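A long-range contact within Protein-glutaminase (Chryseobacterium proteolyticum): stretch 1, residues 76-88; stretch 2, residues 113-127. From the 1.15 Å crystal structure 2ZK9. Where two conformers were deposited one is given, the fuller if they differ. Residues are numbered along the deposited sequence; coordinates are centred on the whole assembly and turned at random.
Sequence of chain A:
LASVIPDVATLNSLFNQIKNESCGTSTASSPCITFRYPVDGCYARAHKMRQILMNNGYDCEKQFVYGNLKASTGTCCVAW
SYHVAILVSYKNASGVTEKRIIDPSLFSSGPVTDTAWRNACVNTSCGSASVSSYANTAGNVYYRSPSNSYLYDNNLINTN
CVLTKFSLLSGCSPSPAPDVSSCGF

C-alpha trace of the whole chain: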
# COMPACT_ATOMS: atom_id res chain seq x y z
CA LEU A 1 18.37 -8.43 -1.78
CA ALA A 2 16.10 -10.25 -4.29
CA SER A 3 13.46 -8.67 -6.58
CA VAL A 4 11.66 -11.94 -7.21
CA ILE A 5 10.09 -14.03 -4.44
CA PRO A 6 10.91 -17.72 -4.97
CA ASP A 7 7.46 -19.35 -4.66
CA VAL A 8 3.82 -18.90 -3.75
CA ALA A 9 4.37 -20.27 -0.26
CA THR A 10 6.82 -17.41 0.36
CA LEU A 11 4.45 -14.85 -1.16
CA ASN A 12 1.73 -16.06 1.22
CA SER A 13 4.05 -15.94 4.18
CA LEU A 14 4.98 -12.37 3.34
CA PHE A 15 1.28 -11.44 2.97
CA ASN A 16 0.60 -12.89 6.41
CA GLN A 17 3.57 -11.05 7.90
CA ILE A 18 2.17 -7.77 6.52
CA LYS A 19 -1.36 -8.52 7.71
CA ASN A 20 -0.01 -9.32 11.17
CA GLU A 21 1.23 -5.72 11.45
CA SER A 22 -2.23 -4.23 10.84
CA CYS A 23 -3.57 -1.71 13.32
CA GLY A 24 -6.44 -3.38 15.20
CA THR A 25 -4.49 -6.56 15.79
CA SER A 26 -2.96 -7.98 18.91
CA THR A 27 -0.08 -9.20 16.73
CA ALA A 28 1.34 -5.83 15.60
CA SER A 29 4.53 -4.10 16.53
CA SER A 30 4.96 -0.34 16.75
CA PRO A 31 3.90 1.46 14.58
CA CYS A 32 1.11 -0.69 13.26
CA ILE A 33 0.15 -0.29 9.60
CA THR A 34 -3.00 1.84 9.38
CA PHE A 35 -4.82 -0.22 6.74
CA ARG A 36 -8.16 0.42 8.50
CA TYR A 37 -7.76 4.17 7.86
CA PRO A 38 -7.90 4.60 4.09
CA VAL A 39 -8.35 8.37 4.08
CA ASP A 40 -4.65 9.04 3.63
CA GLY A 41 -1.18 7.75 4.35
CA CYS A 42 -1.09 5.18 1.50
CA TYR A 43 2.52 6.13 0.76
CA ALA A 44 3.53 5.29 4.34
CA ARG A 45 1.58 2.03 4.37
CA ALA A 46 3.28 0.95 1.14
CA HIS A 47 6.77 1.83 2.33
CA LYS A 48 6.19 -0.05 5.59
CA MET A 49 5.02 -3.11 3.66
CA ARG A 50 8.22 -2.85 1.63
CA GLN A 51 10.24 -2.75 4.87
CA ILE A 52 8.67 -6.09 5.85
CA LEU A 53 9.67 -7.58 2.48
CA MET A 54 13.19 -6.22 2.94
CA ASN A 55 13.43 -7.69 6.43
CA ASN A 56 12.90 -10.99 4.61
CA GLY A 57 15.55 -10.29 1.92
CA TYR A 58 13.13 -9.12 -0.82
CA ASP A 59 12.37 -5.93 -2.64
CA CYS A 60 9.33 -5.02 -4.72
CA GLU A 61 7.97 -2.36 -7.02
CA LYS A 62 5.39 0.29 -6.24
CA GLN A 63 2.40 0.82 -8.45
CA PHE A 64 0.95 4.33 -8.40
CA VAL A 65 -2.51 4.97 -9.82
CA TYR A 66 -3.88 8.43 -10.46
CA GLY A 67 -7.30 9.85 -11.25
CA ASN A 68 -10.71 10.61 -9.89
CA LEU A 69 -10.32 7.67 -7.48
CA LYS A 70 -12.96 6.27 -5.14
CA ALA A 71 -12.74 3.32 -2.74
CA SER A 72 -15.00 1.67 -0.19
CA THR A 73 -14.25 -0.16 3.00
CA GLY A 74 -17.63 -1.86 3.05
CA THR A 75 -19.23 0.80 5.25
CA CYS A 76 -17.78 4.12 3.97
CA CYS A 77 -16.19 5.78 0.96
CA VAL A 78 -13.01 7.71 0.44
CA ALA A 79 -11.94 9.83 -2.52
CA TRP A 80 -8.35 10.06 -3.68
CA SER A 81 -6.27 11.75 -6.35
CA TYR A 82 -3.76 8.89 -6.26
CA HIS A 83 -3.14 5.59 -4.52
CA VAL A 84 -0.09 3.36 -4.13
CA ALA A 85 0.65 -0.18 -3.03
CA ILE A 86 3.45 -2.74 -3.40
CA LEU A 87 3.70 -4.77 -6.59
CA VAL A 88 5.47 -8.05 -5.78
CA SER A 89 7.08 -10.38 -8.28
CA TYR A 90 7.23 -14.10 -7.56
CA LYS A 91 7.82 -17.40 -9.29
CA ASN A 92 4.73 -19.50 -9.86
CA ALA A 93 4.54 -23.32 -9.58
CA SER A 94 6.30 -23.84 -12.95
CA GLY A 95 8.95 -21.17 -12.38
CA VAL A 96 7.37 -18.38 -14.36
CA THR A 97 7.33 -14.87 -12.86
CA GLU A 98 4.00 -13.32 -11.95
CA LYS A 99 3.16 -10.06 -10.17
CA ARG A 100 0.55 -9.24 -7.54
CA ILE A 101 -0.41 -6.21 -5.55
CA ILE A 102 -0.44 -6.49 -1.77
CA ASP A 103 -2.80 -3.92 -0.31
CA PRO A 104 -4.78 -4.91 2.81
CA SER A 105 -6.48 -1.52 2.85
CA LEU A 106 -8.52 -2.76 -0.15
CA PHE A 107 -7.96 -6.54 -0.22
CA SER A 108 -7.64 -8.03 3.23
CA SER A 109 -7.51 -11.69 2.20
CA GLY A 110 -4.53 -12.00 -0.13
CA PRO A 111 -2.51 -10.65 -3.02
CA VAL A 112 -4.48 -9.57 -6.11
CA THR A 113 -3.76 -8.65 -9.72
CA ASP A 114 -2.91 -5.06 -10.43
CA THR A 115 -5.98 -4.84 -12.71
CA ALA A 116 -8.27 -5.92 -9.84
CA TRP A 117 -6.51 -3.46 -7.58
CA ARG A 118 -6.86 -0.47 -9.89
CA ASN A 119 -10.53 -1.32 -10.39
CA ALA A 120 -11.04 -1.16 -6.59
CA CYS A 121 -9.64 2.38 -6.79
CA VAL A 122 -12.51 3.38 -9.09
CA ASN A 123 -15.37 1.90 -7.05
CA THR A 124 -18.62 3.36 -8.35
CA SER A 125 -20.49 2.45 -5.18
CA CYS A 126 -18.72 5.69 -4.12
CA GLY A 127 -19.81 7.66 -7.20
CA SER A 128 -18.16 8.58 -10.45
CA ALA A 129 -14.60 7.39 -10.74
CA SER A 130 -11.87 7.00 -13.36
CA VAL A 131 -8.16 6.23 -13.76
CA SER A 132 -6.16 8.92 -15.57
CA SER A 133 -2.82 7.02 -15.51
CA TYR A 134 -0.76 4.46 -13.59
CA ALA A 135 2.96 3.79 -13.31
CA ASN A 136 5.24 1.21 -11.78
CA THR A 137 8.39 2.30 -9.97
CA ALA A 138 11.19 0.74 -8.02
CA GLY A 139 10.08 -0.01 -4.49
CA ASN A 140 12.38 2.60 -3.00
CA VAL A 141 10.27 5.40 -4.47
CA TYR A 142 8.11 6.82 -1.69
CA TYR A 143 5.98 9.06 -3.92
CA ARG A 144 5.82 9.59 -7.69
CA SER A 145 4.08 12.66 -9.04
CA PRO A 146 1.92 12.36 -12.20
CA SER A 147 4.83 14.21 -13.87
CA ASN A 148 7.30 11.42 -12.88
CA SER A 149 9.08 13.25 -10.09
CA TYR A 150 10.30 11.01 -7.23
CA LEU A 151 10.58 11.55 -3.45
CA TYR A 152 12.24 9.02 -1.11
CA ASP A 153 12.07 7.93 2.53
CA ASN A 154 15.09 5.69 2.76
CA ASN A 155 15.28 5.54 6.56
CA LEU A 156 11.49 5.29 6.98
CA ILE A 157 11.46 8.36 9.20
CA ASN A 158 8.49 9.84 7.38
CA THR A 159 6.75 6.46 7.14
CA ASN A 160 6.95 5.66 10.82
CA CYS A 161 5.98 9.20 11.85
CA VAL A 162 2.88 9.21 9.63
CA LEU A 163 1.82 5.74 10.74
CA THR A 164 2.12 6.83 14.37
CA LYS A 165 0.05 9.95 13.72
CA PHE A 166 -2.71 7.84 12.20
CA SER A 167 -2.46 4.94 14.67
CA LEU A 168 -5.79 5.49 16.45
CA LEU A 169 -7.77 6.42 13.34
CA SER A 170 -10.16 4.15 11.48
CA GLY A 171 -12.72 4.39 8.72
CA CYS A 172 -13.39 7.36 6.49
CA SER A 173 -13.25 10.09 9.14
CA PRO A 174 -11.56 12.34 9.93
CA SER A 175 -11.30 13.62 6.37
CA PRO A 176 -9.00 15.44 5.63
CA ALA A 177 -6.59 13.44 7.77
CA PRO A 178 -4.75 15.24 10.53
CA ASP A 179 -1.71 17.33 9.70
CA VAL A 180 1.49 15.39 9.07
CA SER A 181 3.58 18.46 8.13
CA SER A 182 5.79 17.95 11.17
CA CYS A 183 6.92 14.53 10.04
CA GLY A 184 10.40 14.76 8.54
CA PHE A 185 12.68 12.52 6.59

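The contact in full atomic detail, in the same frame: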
# COMPACT_ATOMS: atom_id res chain seq x y z
N CYS A 76 -17.89 2.72 4.36
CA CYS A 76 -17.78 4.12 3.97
C CYS A 76 -16.85 4.26 2.80
O CYS A 76 -16.11 3.37 2.45
CB CYS A 76 -17.33 4.95 5.15
SG CYS A 76 -15.76 4.47 5.87
N CYS A 77 -16.92 5.41 2.15
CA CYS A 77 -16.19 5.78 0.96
C CYS A 77 -15.13 6.79 1.26
O CYS A 77 -15.32 7.71 2.07
CB CYS A 77 -17.14 6.40 -0.07
SG CYS A 77 -18.38 5.34 -0.72
N VAL A 78 -14.02 6.66 0.49
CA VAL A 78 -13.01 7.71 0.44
C VAL A 78 -12.78 8.08 -1.02
O VAL A 78 -13.02 7.31 -1.96
CB VAL A 78 -11.68 7.26 1.07
CG1 VAL A 78 -11.88 7.09 2.57
CG2 VAL A 78 -11.14 6.02 0.36
N ALA A 79 -12.32 9.30 -1.21
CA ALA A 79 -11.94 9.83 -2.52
C ALA A 79 -10.46 10.18 -2.45
O ALA A 79 -9.98 10.75 -1.48
CB ALA A 79 -12.76 11.04 -2.86
N TRP A 80 -9.78 9.86 -3.55
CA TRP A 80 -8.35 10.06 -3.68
C TRP A 80 -7.99 10.65 -5.03
O TRP A 80 -8.68 10.39 -6.00
CB TRP A 80 -7.69 8.71 -3.57
CG TRP A 80 -7.72 7.95 -2.31
CD1 TRP A 80 -7.69 8.38 -1.01
CD2 TRP A 80 -7.77 6.51 -2.30
NE1 TRP A 80 -7.70 7.28 -0.19
CE2 TRP A 80 -7.73 6.12 -0.96
CE3 TRP A 80 -7.80 5.50 -3.28
CZ2 TRP A 80 -7.74 4.80 -0.60
CZ3 TRP A 80 -7.80 4.18 -2.90
CH2 TRP A 80 -7.75 3.86 -1.57
N SER A 81 -6.86 11.36 -5.09
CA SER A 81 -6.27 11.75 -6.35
C SER A 81 -5.23 10.73 -6.80
O SER A 81 -4.91 10.70 -8.01
CB SER A 81 -5.65 13.12 -6.26
OG SER A 81 -4.66 13.20 -5.26
N TYR A 82 -4.68 9.94 -5.90
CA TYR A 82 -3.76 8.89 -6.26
C TYR A 82 -3.85 7.81 -5.15
O TYR A 82 -4.30 8.08 -4.06
CB TYR A 82 -2.30 9.32 -6.46
CG TYR A 82 -1.53 9.47 -5.20
CD1 TYR A 82 -1.63 10.61 -4.40
CD2 TYR A 82 -0.67 8.47 -4.74
CE1 TYR A 82 -0.89 10.69 -3.23
CE2 TYR A 82 0.04 8.55 -3.62
CZ TYR A 82 -0.07 9.65 -2.83
OH TYR A 82 0.70 9.73 -1.70
N HIS A 83 -3.34 6.63 -5.50
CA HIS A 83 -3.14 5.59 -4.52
C HIS A 83 -1.87 4.83 -4.89
O HIS A 83 -1.40 4.88 -6.04
CB HIS A 83 -4.39 4.67 -4.46
CG HIS A 83 -4.34 3.65 -3.34
ND1 HIS A 83 -3.88 3.98 -2.09
CD2 HIS A 83 -4.67 2.36 -3.33
CE1 HIS A 83 -3.96 2.90 -1.35
NE2 HIS A 83 -4.46 1.87 -2.07
N VAL A 84 -1.30 4.11 -3.94
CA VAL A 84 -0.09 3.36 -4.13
C VAL A 84 -0.17 2.10 -3.27
O VAL A 84 -0.72 2.12 -2.17
CB VAL A 84 1.17 4.21 -3.81
CG1 VAL A 84 1.17 4.75 -2.40
CG2 VAL A 84 2.44 3.43 -4.09
N ALA A 85 0.43 1.03 -3.77
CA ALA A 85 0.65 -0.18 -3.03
C ALA A 85 1.90 -0.87 -3.58
O ALA A 85 2.52 -0.41 -4.51
CB ALA A 85 -0.58 -1.08 -3.06
N ILE A 86 2.28 -1.99 -2.93
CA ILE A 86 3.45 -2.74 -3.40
C ILE A 86 3.03 -3.75 -4.44
O ILE A 86 1.98 -4.39 -4.34
CB ILE A 86 4.22 -3.39 -2.22
CG1 ILE A 86 3.43 -4.41 -1.42
CG2 ILE A 86 4.83 -2.30 -1.36
CD1 ILE A 86 4.29 -5.28 -0.55
N LEU A 87 3.88 -3.89 -5.46
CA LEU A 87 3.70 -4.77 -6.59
C LEU A 87 4.84 -5.80 -6.52
O LEU A 87 6.00 -5.45 -6.77
CB LEU A 87 3.71 -3.98 -7.90
CG LEU A 87 3.51 -4.81 -9.15
CD1 LEU A 87 2.10 -5.36 -9.23
CD2 LEU A 87 3.86 -4.00 -10.38
N VAL A 88 4.52 -7.01 -6.10
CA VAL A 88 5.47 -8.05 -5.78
C VAL A 88 5.58 -9.04 -6.93
O VAL A 88 4.62 -9.46 -7.52
CB VAL A 88 5.00 -8.77 -4.50
CG1 VAL A 88 6.03 -9.81 -4.00
CG2 VAL A 88 4.73 -7.76 -3.41
N THR A 113 -4.38 -9.23 -8.53
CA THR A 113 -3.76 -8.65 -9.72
C THR A 113 -3.79 -7.14 -9.65
O THR A 113 -4.68 -6.54 -9.01
CB THR A 113 -4.47 -9.11 -11.01
OG1 THR A 113 -5.80 -8.63 -10.97
CG2 THR A 113 -4.40 -10.63 -11.15
N ASP A 114 -2.88 -6.51 -10.37
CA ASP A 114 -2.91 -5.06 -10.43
C ASP A 114 -4.18 -4.54 -11.14
O ASP A 114 -4.68 -3.48 -10.79
CB ASP A 114 -1.65 -4.48 -11.05
CG ASP A 114 -1.38 -4.79 -12.47
OD1 ASP A 114 -0.58 -4.04 -13.08
OD2 ASP A 114 -1.96 -5.76 -13.03
N THR A 115 -4.74 -5.30 -12.08
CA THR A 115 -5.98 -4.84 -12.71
C THR A 115 -7.13 -4.90 -11.72
O THR A 115 -7.92 -3.94 -11.68
CB THR A 115 -6.30 -5.67 -13.95
OG1 THR A 115 -6.24 -7.04 -13.52
CG2 THR A 115 -5.27 -5.46 -15.04
N ALA A 116 -7.22 -5.92 -10.87
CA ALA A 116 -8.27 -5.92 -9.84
C ALA A 116 -8.08 -4.78 -8.87
O ALA A 116 -9.04 -4.12 -8.42
CB ALA A 116 -8.26 -7.25 -9.13
N TRP A 117 -6.84 -4.52 -8.51
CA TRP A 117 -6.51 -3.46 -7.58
C TRP A 117 -6.92 -2.08 -8.11
O TRP A 117 -7.56 -1.30 -7.41
CB TRP A 117 -5.05 -3.52 -7.23
CG TRP A 117 -4.58 -2.46 -6.29
CD1 TRP A 117 -4.83 -2.35 -4.95
CD2 TRP A 117 -3.75 -1.36 -6.65
NE1 TRP A 117 -4.19 -1.25 -4.45
CE2 TRP A 117 -3.52 -0.61 -5.46
CE3 TRP A 117 -3.14 -0.92 -7.82
CZ2 TRP A 117 -2.74 0.53 -5.45
CZ3 TRP A 117 -2.38 0.21 -7.82
CH2 TRP A 117 -2.16 0.94 -6.64
N ARG A 118 -6.49 -1.79 -9.33
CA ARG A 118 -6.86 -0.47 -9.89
C ARG A 118 -8.36 -0.32 -9.98
O ARG A 118 -8.91 0.75 -9.75
CB ARG A 118 -6.21 -0.25 -11.23
CG ARG A 118 -4.67 -0.07 -11.13
CD ARG A 118 -4.07 0.51 -12.42
NE ARG A 118 -4.34 -0.28 -13.60
CZ ARG A 118 -3.62 -1.33 -13.96
NH1 ARG A 118 -2.59 -1.75 -13.27
NH2 ARG A 118 -3.98 -1.99 -15.09
N ASN A 119 -9.06 -1.42 -10.33
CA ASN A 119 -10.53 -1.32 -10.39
C ASN A 119 -11.14 -1.02 -9.02
O ASN A 119 -12.15 -0.29 -8.98
CB ASN A 119 -11.06 -2.62 -11.01
CG ASN A 119 -12.56 -2.56 -11.19
OD1 ASN A 119 -13.26 -3.27 -10.46
ND2 ASN A 119 -13.06 -1.74 -12.07
N ALA A 120 -10.56 -1.51 -7.92
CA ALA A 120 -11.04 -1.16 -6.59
C ALA A 120 -10.78 0.27 -6.23
O ALA A 120 -11.36 0.77 -5.25
CB ALA A 120 -10.43 -2.08 -5.55
N CYS A 121 -9.89 0.96 -6.97
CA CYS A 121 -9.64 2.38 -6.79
C CYS A 121 -10.58 3.27 -7.57
O CYS A 121 -10.48 4.49 -7.49
CB CYS A 121 -8.19 2.69 -7.18
SG CYS A 121 -6.94 1.90 -6.16
N VAL A 122 -11.49 2.66 -8.34
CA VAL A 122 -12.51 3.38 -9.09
C VAL A 122 -13.86 2.72 -8.81
O VAL A 122 -14.60 2.32 -9.71
CB VAL A 122 -12.17 3.51 -10.57
CG1 VAL A 122 -11.05 4.57 -10.72
CG2 VAL A 122 -11.80 2.19 -11.22
N ASN A 123 -14.20 2.62 -7.53
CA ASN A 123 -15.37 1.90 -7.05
C ASN A 123 -16.60 2.80 -7.18
O ASN A 123 -16.75 3.74 -6.39
CB ASN A 123 -15.11 1.45 -5.61
CG ASN A 123 -16.20 0.56 -5.10
OD1 ASN A 123 -17.34 0.63 -5.51
ND2 ASN A 123 -15.80 -0.28 -4.15
N THR A 124 -17.46 2.51 -8.11
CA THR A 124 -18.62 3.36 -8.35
C THR A 124 -19.74 3.23 -7.35
O THR A 124 -20.66 4.03 -7.37
CB THR A 124 -19.14 3.11 -9.77
OG1 THR A 124 -19.48 1.73 -9.93
CG2 THR A 124 -18.12 3.53 -10.82
N SER A 125 -19.63 2.34 -6.35
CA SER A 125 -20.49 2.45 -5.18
C SER A 125 -20.18 3.73 -4.37
O SER A 125 -20.91 4.08 -3.44
CB SER A 125 -20.47 1.21 -4.31
OG SER A 125 -19.24 1.02 -3.64
N CYS A 126 -19.10 4.42 -4.74
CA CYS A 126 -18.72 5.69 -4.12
C CYS A 126 -18.85 6.81 -5.13
O CYS A 126 -18.15 7.85 -4.96
CB CYS A 126 -17.30 5.59 -3.50
SG CYS A 126 -17.36 4.38 -2.12
N GLY A 127 -19.60 6.65 -6.20
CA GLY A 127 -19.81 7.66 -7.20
C GLY A 127 -18.89 7.57 -8.38
O GLY A 127 -18.18 6.60 -8.58

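This is a strand-on-helix packing contact, small and mostly apolar, fastened at one end by a disulfide and crossed by no hydrogen bond between the two stretches. Strand 82-88 and helix 114-120 run roughly antiparallel, at 148°, with axes 10.3 Å apart at their closest, and the whole contact buries 402 Å².

The covalent link lies beyond the helix, where Cys77 SG and Cys126 SG meet at 2.0 Å with chi3 of -79°, near the relaxed value for a disulfide. Both cysteines point toward the other stretch and both use the m rotamer, across CA atoms 5.7 Å apart. The segment leading to Cys126 is itself braced: Ser125 OG and Ser125 N both donate to Asn123 OD1, at 2.7 and 3.0 Å.

Along the strand, alternation sets the rule. His83, Ala85 and Leu87 point toward the helix, while Val84 and Ile86 point away. Trp117, in the t rotamer, fills the middle and is the residue most covered by the other stretch. Its CZ2 lies 3.4 Å from His83 CD2 and 3.6 Å from Ala85 CB; a methyl suits this position, because the indole comes right up to it. The His83 and Trp117 rings meet obliquely, their planes 33° apart.

Cys121 has no disulfide partner here. Its SG sits at the edges of two rings, 3.7 Å from His83 CD2 and 4.1 Å from Trp80 CZ3, a compact, polarizable atom in a buried spot against two aromatic edges.

At the helix start, Leu87 CD1 touches Asp114 CB at 4.3 Å, so the aspartate offers its methylene to the strand. Its carboxylate is engaged within the helix: Arg118 NH1 forms a salt bridge with Asp114 OD1 at 3.1 Å, although the hydrogen bond is weak.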